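Local atomic coordinates of Nrps/pks (Streptomyces albus, PDB entry 4OPF), a protein that forms a ketosynthase domain of the oxazolomycin assembly line, probably catalysing decarboxylative Claisen condensations that extend the polyketide chain. Residues L57-L69 and D78-F90. Numbering follows the deposited sequence.
Sequences LDLEGFDPGHFHL and DPQALLLLEETLF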
ATOM      1  N   LEU A  57      23.643  13.248   4.807  1.00 43.18           N
ATOM      2  CA  LEU A  57      24.117  12.286   5.769  1.00 43.26           C
ATOM      3  C   LEU A  57      25.600  12.226   5.438  1.00 48.71           C
ATOM      4  O   LEU A  57      25.982  12.458   4.302  1.00 46.27           O
ATOM      5  CB  LEU A  57      23.460  10.910   5.568  1.00 39.75           C
ATOM      6  CG  LEU A  57      21.945  10.921   5.630  1.00 36.77           C
ATOM      7  CD1 LEU A  57      21.370   9.528   5.498  1.00 35.98           C
ATOM      8  CD2 LEU A  57      21.536  11.562   6.928  1.00 36.38           C
ATOM      9  N   ASP A  58      26.437  11.931   6.413  1.00 58.06           N
ATOM     10  CA  ASP A  58      27.861  11.791   6.107  1.00 69.81           C
ATOM     11  C   ASP A  58      28.118  10.303   6.066  1.00 65.27           C
ATOM     12  O   ASP A  58      28.593   9.715   7.026  1.00 71.09           O
ATOM     13  CB  ASP A  58      28.748  12.548   7.120  1.00 80.17           C
ATOM     14  CG  ASP A  58      28.743  14.087   6.892  1.00 92.41           C
ATOM     15  OD1 ASP A  58      28.811  14.538   5.719  1.00 93.22           O
ATOM     16  OD2 ASP A  58      28.664  14.853   7.890  1.00100.63           O
ATOM     17  N   LEU A  59      27.718   9.692   4.963  1.00 61.34           N
ATOM     18  CA  LEU A  59      27.866   8.253   4.797  1.00 62.84           C
ATOM     19  C   LEU A  59      29.328   7.926   4.582  1.00 64.62           C
ATOM     20  O   LEU A  59      29.984   8.570   3.789  1.00 63.27           O
ATOM     21  CB  LEU A  59      27.093   7.762   3.579  1.00 61.30           C
ATOM     22  CG  LEU A  59      25.592   7.819   3.698  1.00 60.60           C
ATOM     23  CD1 LEU A  59      24.999   7.050   2.549  1.00 60.80           C
ATOM     24  CD2 LEU A  59      25.177   7.257   5.049  1.00 60.55           C
ATOM     25  N   GLU A  60      29.821   6.913   5.279  1.00 71.45           N
ATOM     26  CA  GLU A  60      31.208   6.473   5.113  1.00 81.96           C
ATOM     27  C   GLU A  60      31.356   5.164   4.345  1.00 75.02           C
ATOM     28  O   GLU A  60      32.305   4.415   4.556  1.00 78.24           O
ATOM     29  CB  GLU A  60      31.849   6.346   6.482  1.00 89.59           C
ATOM     30  CG  GLU A  60      32.164   7.690   7.090  1.00 96.97           C
ATOM     31  CD  GLU A  60      33.001   7.524   8.316  1.00103.65           C
ATOM     32  OE1 GLU A  60      32.760   6.531   9.039  1.00107.47           O
ATOM     33  OE2 GLU A  60      33.895   8.367   8.535  1.00107.18           O
ATOM     34  N   GLY A  61      30.430   4.915   3.430  1.00 67.05           N
ATOM     35  CA  GLY A  61      30.357   3.635   2.754  1.00 63.29           C
ATOM     36  C   GLY A  61      29.484   2.623   3.495  1.00 58.48           C
ATOM     37  O   GLY A  61      28.683   2.965   4.400  1.00 51.67           O
ATOM     38  N   PHE A  62      29.645   1.370   3.108  1.00 50.80           N
ATOM     39  CA  PHE A  62      28.731   0.325   3.510  1.00 48.50           C
ATOM     40  C   PHE A  62      29.563  -0.908   3.742  1.00 46.58           C
ATOM     41  O   PHE A  62      30.745  -0.943   3.358  1.00 46.30           O
ATOM     42  CB  PHE A  62      27.688   0.100   2.405  1.00 49.38           C
ATOM     43  CG  PHE A  62      26.808   1.321   2.101  1.00 49.13           C
ATOM     44  CD1 PHE A  62      25.792   1.729   2.990  1.00 46.61           C
ATOM     45  CD2 PHE A  62      26.989   2.062   0.922  1.00 51.62           C
ATOM     46  CE1 PHE A  62      24.984   2.834   2.716  1.00 45.11           C
ATOM     47  CE2 PHE A  62      26.191   3.194   0.662  1.00 51.31           C
ATOM     48  CZ  PHE A  62      25.181   3.566   1.549  1.00 46.16           C
ATOM     49  N   ASP A  63      28.966  -1.903   4.382  1.00 45.40           N
ATOM     50  CA  ASP A  63      29.581  -3.233   4.557  1.00 47.43           C
ATOM     51  C   ASP A  63      28.749  -4.309   3.843  1.00 43.65           C
ATOM     52  O   ASP A  63      27.976  -4.996   4.477  1.00 40.88           O
ATOM     53  CB  ASP A  63      29.683  -3.569   6.034  1.00 50.29           C
ATOM     54  CG  ASP A  63      30.515  -4.821   6.297  1.00 55.99           C
ATOM     55  OD1 ASP A  63      30.693  -5.646   5.370  1.00 58.31           O
ATOM     56  OD2 ASP A  63      30.983  -4.975   7.455  1.00 60.21           O
ATOM     57  N   PRO A  64      28.902  -4.451   2.526  1.00 44.32           N
ATOM     58  CA  PRO A  64      28.116  -5.422   1.739  1.00 45.33           C
ATOM     59  C   PRO A  64      28.247  -6.845   2.280  1.00 43.02           C
ATOM     60  O   PRO A  64      27.246  -7.583   2.280  1.00 38.48           O
ATOM     61  CB  PRO A  64      28.764  -5.383   0.344  1.00 50.20           C
ATOM     62  CG  PRO A  64      29.550  -4.115   0.311  1.00 50.62           C
ATOM     63  CD  PRO A  64      29.997  -3.874   1.733  1.00 49.61           C
ATOM     64  N   GLY A  65      29.467  -7.202   2.686  1.00 41.89           N
ATOM     65  CA  GLY A  65      29.802  -8.545   3.174  1.00 44.63           C
ATOM     66  C   GLY A  65      28.894  -9.010   4.306  1.00 45.69           C
ATOM     67  O   GLY A  65      28.402 -10.150   4.327  1.00 44.59           O
ATOM     68  N   HIS A  66      28.620  -8.096   5.225  1.00 46.02           N
ATOM     69  CA  HIS A  66      27.777  -8.399   6.355  1.00 45.14           C
ATOM     70  C   HIS A  66      26.417  -8.783   5.875  1.00 42.70           C
ATOM     71  O   HIS A  66      25.761  -9.650   6.446  1.00 44.03           O
ATOM     72  CB  HIS A  66      27.693  -7.220   7.288  1.00 49.32           C
ATOM     73  CG  HIS A  66      27.145  -7.569   8.633  1.00 54.63           C
ATOM     74  ND1 HIS A  66      27.958  -7.810   9.721  1.00 54.47           N
ATOM     75  CD2 HIS A  66      25.869  -7.734   9.062  1.00 51.82           C
ATOM     76  CE1 HIS A  66      27.202  -8.091  10.769  1.00 56.15           C
ATOM     77  NE2 HIS A  66      25.933  -8.063  10.394  1.00 54.18           N
ATOM     78  N   PHE A  67      25.999  -8.201   4.769  1.00 37.63           N
ATOM     79  CA  PHE A  67      24.700  -8.542   4.196  1.00 35.43           C
ATOM     80  C   PHE A  67      24.736  -9.555   3.079  1.00 35.39           C
ATOM     81  O   PHE A  67      23.773  -9.647   2.298  1.00 36.26           O
ATOM     82  CB  PHE A  67      23.985  -7.223   3.782  1.00 35.97           C
ATOM     83  CG  PHE A  67      23.771  -6.303   4.947  1.00 33.92           C
ATOM     84  CD1 PHE A  67      22.681  -6.480   5.760  1.00 34.07           C
ATOM     85  CD2 PHE A  67      24.730  -5.382   5.316  1.00 33.77           C
ATOM     86  CE1 PHE A  67      22.524  -5.682   6.883  1.00 33.06           C
ATOM     87  CE2 PHE A  67      24.603  -4.614   6.445  1.00 35.15           C
ATOM     88  CZ  PHE A  67      23.474  -4.747   7.227  1.00 31.97           C
ATOM     89  N   HIS A  68      25.818 -10.331   2.979  1.00 36.17           N
ATOM     90  CA  HIS A  68      25.911 -11.338   1.920  1.00 35.75           C
ATOM     91  C   HIS A  68      25.797 -10.769   0.550  1.00 33.79           C
ATOM     92  O   HIS A  68      25.242 -11.374  -0.363  1.00 34.79           O
ATOM     93  CB  HIS A  68      24.891 -12.489   2.136  1.00 39.99           C
ATOM     94  CG  HIS A  68      24.920 -13.021   3.530  1.00 46.53           C
ATOM     95  ND1 HIS A  68      23.786 -13.122   4.320  1.00 52.31           N
ATOM     96  CD2 HIS A  68      25.967 -13.371   4.320  1.00 50.68           C
ATOM     97  CE1 HIS A  68      24.135 -13.572   5.516  1.00 55.99           C
ATOM     98  NE2 HIS A  68      25.453 -13.717   5.544  1.00 55.12           N
ATOM     99  N   LEU A  69      26.422  -9.617   0.361  1.00 34.18           N
ATOM    100  CA  LEU A  69      26.439  -8.981  -0.938  1.00 33.85           C
ATOM    101  C   LEU A  69      27.875  -8.832  -1.379  1.00 33.25           C
ATOM    102  O   LEU A  69      28.757  -8.559  -0.584  1.00 33.40           O
ATOM    103  CB  LEU A  69      25.799  -7.589  -0.891  1.00 34.17           C
ATOM    104  CG  LEU A  69      24.273  -7.559  -0.603  1.00 36.07           C
ATOM    105  CD1 LEU A  69      23.806  -6.141  -0.316  1.00 35.15           C
ATOM    106  CD2 LEU A  69      23.472  -8.181  -1.755  1.00 37.52           C
ATOM    107  N   ASP A  78      20.803   0.577  -5.599  1.00 33.49           N
ATOM    108  CA  ASP A  78      20.444   1.876  -5.049  1.00 31.69           C
ATOM    109  C   ASP A  78      21.039   1.999  -3.629  1.00 30.43           C
ATOM    110  O   ASP A  78      20.743   1.185  -2.746  1.00 29.16           O
ATOM    111  CB  ASP A  78      18.912   1.993  -5.062  1.00 31.12           C
ATOM    112  CG  ASP A  78      18.382   3.305  -4.485  1.00 30.65           C
ATOM    113  OD1 ASP A  78      19.165   4.183  -4.050  1.00 28.88           O
ATOM    114  OD2 ASP A  78      17.132   3.418  -4.452  1.00 30.73           O
ATOM    115  N   PRO A  79      21.819   3.052  -3.392  1.00 30.98           N
ATOM    116  CA  PRO A  79      22.357   3.186  -2.034  1.00 30.95           C
ATOM    117  C   PRO A  79      21.328   3.357  -0.937  1.00 28.27           C
ATOM    118  O   PRO A  79      21.638   3.068   0.221  1.00 27.52           O
ATOM    119  CB  PRO A  79      23.292   4.415  -2.111  1.00 33.94           C
ATOM    120  CG  PRO A  79      23.123   4.993  -3.483  1.00 36.31           C
ATOM    121  CD  PRO A  79      22.508   3.935  -4.366  1.00 34.95           C
ATOM    122  N   GLN A  80      20.117   3.801  -1.279  1.00 26.07           N
ATOM    123  CA  GLN A  80      19.029   3.841  -0.304  1.00 25.44           C
ATOM    124  C   GLN A  80      18.737   2.440   0.209  1.00 25.43           C
ATOM    125  O   GLN A  80      18.375   2.279   1.367  1.00 25.02           O
ATOM    126  CB  GLN A  80      17.772   4.459  -0.919  1.00 26.24           C
ATOM    127  CG  GLN A  80      17.943   5.894  -1.416  1.00 28.23           C
ATOM    128  CD  GLN A  80      16.655   6.475  -2.001  1.00 30.80           C
ATOM    129  OE1 GLN A  80      16.199   7.507  -1.547  1.00 29.44           O
ATOM    130  NE2 GLN A  80      16.075   5.816  -3.033  1.00 28.72           N
ATOM    131  N   ALA A  81      18.909   1.417  -0.639  1.00 26.18           N
ATOM    132  CA  ALA A  81      18.619   0.075  -0.225  1.00 25.43           C
ATOM    133  C   ALA A  81      19.676  -0.400   0.781  1.00 26.63           C
ATOM    134  O   ALA A  81      19.349  -1.045   1.793  1.00 26.89           O
ATOM    135  CB  ALA A  81      18.532  -0.858  -1.427  1.00 26.86           C
ATOM    136  N   LEU A  82      20.930  -0.088   0.530  1.00 25.82           N
ATOM    137  CA  LEU A  82      22.001  -0.476   1.435  1.00 26.94           C
ATOM    138  C   LEU A  82      21.856   0.214   2.788  1.00 27.14           C
ATOM    139  O   LEU A  82      22.068  -0.394   3.817  1.00 26.74           O
ATOM    140  CB  LEU A  82      23.342  -0.122   0.852  1.00 28.54           C
ATOM    141  CG  LEU A  82      23.614  -0.799  -0.493  1.00 32.73           C
ATOM    142  CD1 LEU A  82      24.880  -0.303  -1.154  1.00 35.61           C
ATOM    143  CD2 LEU A  82      23.781  -2.272  -0.227  1.00 33.07           C
ATOM    144  N   LEU A  83      21.478   1.486   2.783  1.00 25.56           N
ATOM    145  CA  LEU A  83      21.260   2.197   4.005  1.00 25.61           C
ATOM    146  C   LEU A  83      20.104   1.624   4.811  1.00 24.71           C
ATOM    147  O   LEU A  83      20.179   1.563   6.025  1.00 24.41           O
ATOM    148  CB  LEU A  83      20.964   3.646   3.664  1.00 27.96           C
ATOM    149  CG  LEU A  83      20.785   4.647   4.779  1.00 29.58           C
ATOM    150  CD1 LEU A  83      21.973   4.662   5.675  1.00 30.92           C
ATOM    151  CD2 LEU A  83      20.544   6.043   4.196  1.00 31.16           C
ATOM    152  N   LEU A  84      19.014   1.265   4.147  1.00 23.91           N
ATOM    153  CA  LEU A  84      17.884   0.625   4.818  1.00 24.06           C
ATOM    154  C   LEU A  84      18.266  -0.708   5.455  1.00 24.63           C
ATOM    155  O   LEU A  84      17.756  -1.061   6.518  1.00 24.38           O
ATOM    156  CB  LEU A  84      16.754   0.348   3.846  1.00 24.52           C
ATOM    157  CG  LEU A  84      15.825   1.508   3.634  1.00 27.87           C
ATOM    158  CD1 LEU A  84      14.824   1.062   2.573  1.00 27.94           C
ATOM    159  CD2 LEU A  84      15.065   1.898   4.914  1.00 28.39           C
ATOM    160  N   LEU A  85      19.112  -1.487   4.781  1.00 24.28           N
ATOM    161  CA  LEU A  85      19.580  -2.748   5.372  1.00 26.53           C
ATOM    162  C   LEU A  85      20.298  -2.516   6.730  1.00 26.07           C
ATOM    163  O   LEU A  85      20.013  -3.197   7.716  1.00 23.76           O
ATOM    164  CB  LEU A  85      20.536  -3.491   4.412  1.00 26.85           C
ATOM    165  CG  LEU A  85      19.815  -4.188   3.251  1.00 27.86           C
ATOM    166  CD1 LEU A  85      20.816  -4.606   2.195  1.00 30.30           C
ATOM    167  CD2 LEU A  85      19.113  -5.432   3.767  1.00 29.68           C
ATOM    168  N   GLU A  86      21.195  -1.546   6.754  1.00 25.99           N
ATOM    169  CA  GLU A  86      21.895  -1.184   7.999  1.00 28.62           C
ATOM    170  C   GLU A  86      20.921  -0.716   9.036  1.00 26.34           C
ATOM    171  O   GLU A  86      20.972  -1.161  10.179  1.00 26.13           O
ATOM    172  CB  GLU A  86      22.908  -0.038   7.848  1.00 30.80           C
ATOM    173  CG  GLU A  86      24.169  -0.363   7.172  1.00 36.88           C
ATOM    174  CD  GLU A  86      25.235   0.747   7.263  1.00 39.06           C
ATOM    175  OE1 GLU A  86      25.016   1.844   7.866  1.00 40.97           O
ATOM    176  OE2 GLU A  86      26.331   0.508   6.693  1.00 43.37           O
ATOM    177  N   GLU A  87      20.102   0.240   8.674  1.00 25.43           N
ATOM    178  CA  GLU A  87      19.215   0.809   9.690  1.00 27.14           C
ATOM    179  C   GLU A  87      18.172  -0.172  10.182  1.00 25.37           C
ATOM    180  O   GLU A  87      17.744  -0.075  11.316  1.00 25.14           O
ATOM    181  CB  GLU A  87      18.533   2.048   9.198  1.00 28.60           C
ATOM    182  CG  GLU A  87      19.495   3.191   9.054  1.00 34.12           C
ATOM    183  CD  GLU A  87      20.125   3.607  10.398  1.00 36.64           C
ATOM    184  OE1 GLU A  87      19.470   3.598  11.493  1.00 39.61           O
ATOM    185  OE2 GLU A  87      21.303   3.936  10.334  1.00 38.48           O
ATOM    186  N   THR A  88      17.712  -1.087   9.329  1.00 24.06           N
ATOM    187  CA  THR A  88      16.771  -2.113   9.791  1.00 22.52           C
ATOM    188  C   THR A  88      17.502  -3.020  10.779  1.00 22.82           C
ATOM    189  O   THR A  88      16.942  -3.324  11.832  1.00 22.55           O
ATOM    190  CB  THR A  88      16.168  -2.887   8.627  1.00 23.15           C
ATOM    191  OG1 THR A  88      15.475  -1.963   7.768  1.00 21.45           O
ATOM    192  CG2 THR A  88      15.254  -4.006   9.128  1.00 23.15           C
ATOM    193  N   LEU A  89      18.726  -3.445  10.459  1.00 22.38           N
ATOM    194  CA  LEU A  89      19.513  -4.190  11.409  1.00 24.01           C
ATOM    195  C   LEU A  89      19.623  -3.439  12.744  1.00 24.84           C
ATOM    196  O   LEU A  89      19.452  -4.049  13.799  1.00 24.02           O
ATOM    197  CB  LEU A  89      20.887  -4.509  10.877  1.00 26.12           C
ATOM    198  CG  LEU A  89      21.823  -5.209  11.854  1.00 28.00           C
ATOM    199  CD1 LEU A  89      21.303  -6.583  12.296  1.00 30.08           C
ATOM    200  CD2 LEU A  89      23.166  -5.315  11.208  1.00 28.29           C
ATOM    201  N   PHE A  90      19.891  -2.139  12.697  1.00 23.99           N
ATOM    202  CA  PHE A  90      20.032  -1.385  13.913  1.00 25.58           C
ATOM    203  C   PHE A  90      18.717  -1.245  14.674  1.00 25.27           C
ATOM    204  O   PHE A  90      18.712  -1.176  15.910  1.00 25.35           O
ATOM    205  CB  PHE A  90      20.646   0.003  13.656  1.00 27.81           C
ATOM    206  CG  PHE A  90      22.043  -0.009  13.061  1.00 29.46           C
ATOM    207  CD1 PHE A  90      22.875  -1.095  13.151  1.00 31.60           C
ATOM    208  CD2 PHE A  90      22.493   1.095  12.371  1.00 31.40           C
ATOM    209  CE1 PHE A  90      24.144  -1.089  12.570  1.00 33.81           C
ATOM    210  CE2 PHE A  90      23.772   1.115  11.791  1.00 33.65           C
ATOM    211  CZ  PHE A  90      24.591   0.026  11.897  1.00 33.22           C
TER
HETATM  212  O   HOH W   1      26.462   3.586   6.100  1.00 43.97           O
HETATM  213  O   HOH W   2      26.186  -1.580   4.804  1.00 51.08           O
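Phe62 lays one ring face over Leu82, whose CB stands 3.8 Å from the ring centroid and only 14° off the ring normal, a CH-pi contact displaced toward the rim. The two side chains cross at about a right angle, and Leu82 CD1 follows on the same side, just beyond the rim, meeting CD2 of Phe62. The far end of the ring reaches the first turn of the helix, where CZ of Phe62 lies 3.8 Å from Pro79 O. Were Phe62 cut back to an alanine, Leu82 CB and Pro79 would probably lose their cover and a gap would open between loop and helix. Phe67 repeats the CH-pi arrangement one turn further on: Leu85 CB sits 4.1 Å from its ring centroid, while His66 CD2 approaches the opposite face. CG of Phe67 is anti to its carbonyl carbon (chi1 -60°), which turns the ring toward the helix, and its CZ meets Leu89 CD2. This is the thiolase-like fold of a ketosynthase, in which helix 79-95 packs against strand 226-234 and helix 138-147 and is overlain here by the loop between helices 24-33 and 71-76. On the strand side Leu57 CD1 touches Leu83 CD2 at 3.8 Å, and Leu59 comes to the other methyl, CD1. Leu69 CD1 touches both Leu82 CD2 and Leu85 CD1. No direct hydrogen bond joins the segments; two waters do so at Glu86. One donates to Gly61 O and Glu86 OE1, the other accepts from Asp63 N and donates to Glu86 OE2. The carboxylate plane is turned 67° from the Phe62 ring, and OE1 also forms salt bridges with Arg17 and Arg428, which probably stabilise its negative charge. Asp63 OD1 accepts from His66 N in an Asx motif, its OD2 from Ala427 N.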